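Local structure of putative dehydratase (Mesorhizobium loti, 2POZ) at residues E57-L60 with I61-P65; I68-L71 with W72-Y76. The protein is of unproven function but probably acts as a lyase, a dehydratase of the mandelate racemase/muconate lactonizing branch of the enolase superfamily. All coordinates share one frame; numbering follows the deposited sequence.

In the fold
Reading from the N terminus, strands 5-12, 21-27 and 33-37 come first, then helix 45-59, whose end runs into the turn of contact 1. A short loop leads on to helix 68-78, which holds contact 2, so the two contacts lie in series and neither encloses the other. Contact 1 closes a four-residue beta turn; contact 2 closes no loop, being successive turns of one helix. Their centres are about 11 Å apart, and side chains join them directly: Phe59 CD1 packs on Thr74 CG2 at 3.6 Å, and Phe59 also meets Met75. Together they tie consecutive helices of the enolase-type N-terminal domain to each other, and to helix 87-108, which Leu60 and Met75 meet at Ile96.

Contact 1 (E57-L60 with I61-P65); sequences ERFL and IGKDP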
loop_
_atom_site.group_PDB
_atom_site.type_symbol
_atom_site.label_atom_id
_atom_site.label_comp_id
_atom_site.label_asym_id
_atom_site.label_seq_id
_atom_site.Cartn_x
_atom_site.Cartn_y
_atom_site.Cartn_z
ATOM N N GLU A 57 34.521 -3.419 -30.394
ATOM C CA GLU A 57 35.918 -3.028 -30.233
ATOM C C GLU A 57 36.375 -3.116 -28.788
ATOM O O GLU A 57 37.535 -3.417 -28.508
ATOM C CB GLU A 57 36.134 -1.605 -30.765
ATOM C CG GLU A 57 35.645 -1.421 -32.203
ATOM C CD GLU A 57 36.054 -0.094 -32.818
ATOM O OE1 GLU A 57 35.965 0.944 -32.135
ATOM O OE2 GLU A 57 36.455 -0.090 -34.001
ATOM N N ARG A 58 35.458 -2.873 -27.861
ATOM C CA ARG A 58 35.814 -2.916 -26.451
ATOM C C ARG A 58 35.741 -4.301 -25.806
ATOM O O ARG A 58 36.553 -4.630 -24.939
ATOM C CB ARG A 58 34.922 -1.944 -25.668
ATOM C CG ARG A 58 35.066 -2.031 -24.153
ATOM C CD ARG A 58 36.372 -1.411 -23.659
ATOM N NE ARG A 58 36.507 -1.542 -22.208
ATOM C CZ ARG A 58 36.837 -2.667 -21.574
ATOM N NH1 ARG A 58 37.078 -3.782 -22.258
ATOM N NH2 ARG A 58 36.915 -2.684 -20.246
ATOM N N PHE A 59 34.799 -5.129 -26.244
ATOM C CA PHE A 59 34.615 -6.423 -25.598
ATOM C C PHE A 59 34.727 -7.732 -26.366
ATOM O O PHE A 59 34.851 -8.775 -25.740
ATOM C CB PHE A 59 33.231 -6.453 -24.926
ATOM C CG PHE A 59 32.980 -5.325 -23.977
ATOM C CD1 PHE A 59 33.624 -5.280 -22.744
ATOM C CD2 PHE A 59 32.066 -4.323 -24.298
ATOM C CE1 PHE A 59 33.361 -4.252 -21.842
ATOM C CE2 PHE A 59 31.794 -3.291 -23.407
ATOM C CZ PHE A 59 32.443 -3.255 -22.173
ATOM N N LEU A 60 34.690 -7.705 -27.692
ATOM C CA LEU A 60 34.653 -8.963 -28.432
ATOM C C LEU A 60 35.864 -9.630 -29.067
ATOM O O LEU A 60 36.003 -10.842 -28.965
ATOM C CB LEU A 60 33.566 -8.874 -29.510
ATOM C CG LEU A 60 32.155 -8.533 -29.024
ATOM C CD1 LEU A 60 31.193 -8.621 -30.193
ATOM C CD2 LEU A 60 31.737 -9.491 -27.928
ATOM N N ILE A 61 36.718 -8.877 -29.746
ATOM C CA ILE A 61 37.853 -9.503 -30.420
ATOM C C ILE A 61 38.774 -10.309 -29.514
ATOM O O ILE A 61 39.200 -9.839 -28.459
ATOM C CB ILE A 61 38.707 -8.473 -31.196
ATOM C CG1 ILE A 61 37.882 -7.842 -32.321
ATOM C CG2 ILE A 61 39.916 -9.164 -31.821
ATOM C CD1 ILE A 61 36.902 -6.810 -31.855
ATOM N N GLY A 62 39.059 -11.536 -29.942
ATOM C CA GLY A 62 39.947 -12.410 -29.199
ATOM C C GLY A 62 39.256 -13.275 -28.167
ATOM O O GLY A 62 39.865 -14.194 -27.630
ATOM N N LYS A 63 37.983 -13.003 -27.895
ATOM C CA LYS A 63 37.268 -13.780 -26.893
ATOM C C LYS A 63 36.630 -15.073 -27.387
ATOM O O LYS A 63 36.387 -15.252 -28.583
ATOM C CB LYS A 63 36.214 -12.905 -26.208
ATOM C CG LYS A 63 36.812 -11.879 -25.250
ATOM C CD LYS A 63 35.711 -11.150 -24.504
ATOM C CE LYS A 63 36.254 -10.134 -23.497
ATOM N NZ LYS A 63 35.161 -9.253 -22.954
ATOM N N ASP A 64 36.389 -15.973 -26.436
ATOM C CA ASP A 64 35.765 -17.270 -26.674
ATOM C C ASP A 64 34.262 -17.018 -26.755
ATOM O O ASP A 64 33.632 -16.669 -25.754
ATOM C CB ASP A 64 36.071 -18.204 -25.497
ATOM C CG ASP A 64 35.406 -19.563 -25.633
ATOM O OD1 ASP A 64 34.536 -19.728 -26.511
ATOM O OD2 ASP A 64 35.753 -20.472 -24.850
ATOM N N PRO A 65 33.663 -17.202 -27.944
ATOM C CA PRO A 65 32.221 -16.972 -28.112
ATOM C C PRO A 65 31.309 -17.942 -27.361
ATOM O O PRO A 65 30.115 -17.681 -27.216
ATOM C CB PRO A 65 32.033 -17.060 -29.627
ATOM C CG PRO A 65 33.063 -18.086 -30.026
ATOM C CD PRO A 65 34.275 -17.671 -29.201
#
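Lys63 lays its aliphatic chain back across the end of helix 45-59, its CB 3.4 Å from Leu60 O and its NZ 3.9 Å from Phe59 CB. The backbone beneath it is a type II beta turn, Leu60 to Lys63, which leads the chain out of this helix of the enolase-type N-terminal domain. Lys63 N closes the turn on Leu60 O at 3.1 Å, with an N-H...O angle of 161°. Gly62 takes the third place with phi +90°, where a CB would jam against the preceding carbonyl oxygen. On Lys63, CG stands beside the backbone N (chi1 -73°) and the rest of the chain is extended, which carries NZ back to the edge of the Phe59 ring, near its plane. NZ may also make a weak bond to Phe59 O, doubtful because that oxygen is too close to a neighbouring atom in the model. Ile61 CD1 reaches back to 4.2 Å from Glu57 CA, and Ile61 packs on Cys383 of strand 379-383; Leu60 meets Ile96 and Val8. The carboxylate of Glu57 pairs with Lys53. Arg58 and Phe59 also pack on Val43 of a second subunit, and within the chain Arg58 CG sits 3.4 Å above the Phe59 ring plane, over its centre.

Contact 2 (I68-L71 with W72-Y76); sequences IEEL and WSTMY
Helix 68-78 of the enolase-type N-terminal domain contributes two of its turns here, held by successive i to i+4 backbone bonds. Trp72 N to Ile68 O (2.9 Å) is followed by Ser73 N to Glu69 O, Thr74 N to Glu70 O and Met75 N to Leu71 O. Glu70 O has a second donor, because Thr74 OG1 also gives it a hydrogen bond of 2.8 Å. With OG1 beside the backbone N (chi1 -59°), the hydroxyl is turned back over the preceding turn and reaches Glu70 O from 41° out of the carbonyl plane, whereas Thr74 N is tilted only 20°. A valine in place of Thr74 would probably cost Glu70 O its second donor, leaving the backbone amide as its partner within the helix, and set a methyl against that carbonyl. Met75, a selenomethionine, bends at chi3 and brings CE to 3.7 Å from Leu71 O, while CG comes to 3.4 Å from the same oxygen. The longer polar side chains find partners beyond these turns: Trp72 NE1 bonds to Gly285 O and Glu70 pairs with Arg67. The threonine hydroxyl is thus satisfied inside the helix, while the Glu69 carboxylate bridges to Lys292 of the C-terminal domain and to Lys291 of a third subunit, linking the helix to both by charge.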
loop_
_atom_site.group_PDB
_atom_site.type_symbol
_atom_site.label_atom_id
_atom_site.label_comp_id
_atom_site.label_asym_id
_atom_site.label_seq_id
_atom_site.Cartn_x
_atom_site.Cartn_y
_atom_site.Cartn_z
ATOM N N ILE A 68 28.752 -17.214 -23.563
ATOM C CA ILE A 68 27.725 -16.215 -23.819
ATOM C C ILE A 68 27.260 -15.449 -22.582
ATOM O O ILE A 68 27.219 -14.221 -22.595
ATOM C CB ILE A 68 26.517 -16.853 -24.510
ATOM C CG1 ILE A 68 26.990 -17.641 -25.734
ATOM C CG2 ILE A 68 25.525 -15.764 -24.925
ATOM C CD1 ILE A 68 25.858 -18.232 -26.573
ATOM N N GLU A 69 26.912 -16.158 -21.514
ATOM C CA GLU A 69 26.461 -15.477 -20.301
ATOM C C GLU A 69 27.546 -14.527 -19.797
ATOM O O GLU A 69 27.250 -13.418 -19.358
ATOM C CB GLU A 69 26.109 -16.491 -19.200
ATOM C CG GLU A 69 24.799 -17.247 -19.407
ATOM C CD GLU A 69 23.574 -16.487 -18.906
ATOM O OE1 GLU A 69 23.729 -15.386 -18.330
ATOM O OE2 GLU A 69 22.450 -17.003 -19.083
ATOM N N GLU A 70 28.806 -14.956 -19.860
ATOM C CA GLU A 70 29.898 -14.103 -19.393
ATOM C C GLU A 70 30.037 -12.834 -20.228
ATOM O O GLU A 70 30.205 -11.744 -19.684
ATOM C CB GLU A 70 31.230 -14.859 -19.403
ATOM C CG GLU A 70 32.379 -14.043 -18.800
ATOM C CD GLU A 70 33.685 -14.822 -18.732
ATOM O OE1 GLU A 70 34.280 -15.080 -19.794
ATOM O OE2 GLU A 70 34.109 -15.184 -17.614
ATOM N N LEU A 71 29.972 -12.986 -21.547
ATOM C CA LEU A 71 30.091 -11.848 -22.453
ATOM C C LEU A 71 28.955 -10.856 -22.240
ATOM O O LEU A 71 29.165 -9.645 -22.247
ATOM C CB LEU A 71 30.093 -12.324 -23.909
ATOM C CG LEU A 71 31.420 -12.774 -24.531
ATOM C CD1 LEU A 71 32.403 -11.619 -24.518
ATOM C CD2 LEU A 71 31.987 -13.946 -23.767
ATOM N N TRP A 72 27.745 -11.372 -22.057
ATOM C CA TRP A 72 26.591 -10.507 -21.838
ATOM C C TRP A 72 26.842 -9.736 -20.545
ATOM O O TRP A 72 26.733 -8.509 -20.495
ATOM C CB TRP A 72 25.319 -11.345 -21.697
ATOM C CG TRP A 72 24.071 -10.575 -21.954
ATOM C CD1 TRP A 72 23.414 -10.452 -23.149
ATOM C CD2 TRP A 72 23.322 -9.810 -21.002
ATOM N NE1 TRP A 72 22.299 -9.661 -22.995
ATOM C CE2 TRP A 72 22.220 -9.253 -21.689
ATOM C CE3 TRP A 72 23.475 -9.540 -19.633
ATOM C CZ2 TRP A 72 21.276 -8.442 -21.056
ATOM C CZ3 TRP A 72 22.530 -8.729 -19.001
ATOM C CH2 TRP A 72 21.447 -8.191 -19.717
ATOM N N SER A 73 27.206 -10.470 -19.499
ATOM C CA SER A 73 27.481 -9.856 -18.205
ATOM C C SER A 73 28.575 -8.786 -18.285
ATOM O O SER A 73 28.481 -7.741 -17.634
ATOM C CB SER A 73 27.877 -10.937 -17.192
ATOM O OG SER A 73 28.277 -10.357 -15.964
ATOM N N THR A 74 29.612 -9.045 -19.080
ATOM C CA THR A 74 30.711 -8.090 -19.223
ATOM C C THR A 74 30.244 -6.781 -19.874
ATOM O O THR A 74 30.603 -5.686 -19.427
ATOM C CB THR A 74 31.852 -8.691 -20.072
ATOM O OG1 THR A 74 32.336 -9.888 -19.446
ATOM C CG2 THR A 74 32.995 -7.698 -20.202
HETATM N N MSE A 75 29.456 -6.896 -20.938
HETATM C CA MSE A 75 28.945 -5.707 -21.620
HETATM C C MSE A 75 27.990 -4.957 -20.701
HETATM O O MSE A 75 27.972 -3.727 -20.672
HETATM C CB MSE A 75 28.233 -6.091 -22.924
HETATM C CG MSE A 75 29.181 -6.700 -23.949
HETATM SE SE MSE A 75 28.403 -6.969 -25.703
HETATM C CE MSE A 75 27.458 -8.614 -25.353
ATOM N N TYR A 76 27.200 -5.700 -19.937
ATOM C CA TYR A 76 26.274 -5.062 -19.014
ATOM C C TYR A 76 27.052 -4.303 -17.947
ATOM O O TYR A 76 26.807 -3.128 -17.694
ATOM C CB TYR A 76 25.397 -6.097 -18.317
ATOM C CG TYR A 76 24.348 -5.452 -17.442
ATOM C CD1 TYR A 76 23.120 -5.057 -17.979
ATOM C CD2 TYR A 76 24.618 -5.142 -16.108
ATOM C CE1 TYR A 76 22.185 -4.359 -17.215
ATOM C CE2 TYR A 76 23.684 -4.438 -15.326
ATOM C CZ TYR A 76 22.474 -4.049 -15.890
ATOM O OH TYR A 76 21.555 -3.339 -15.144
#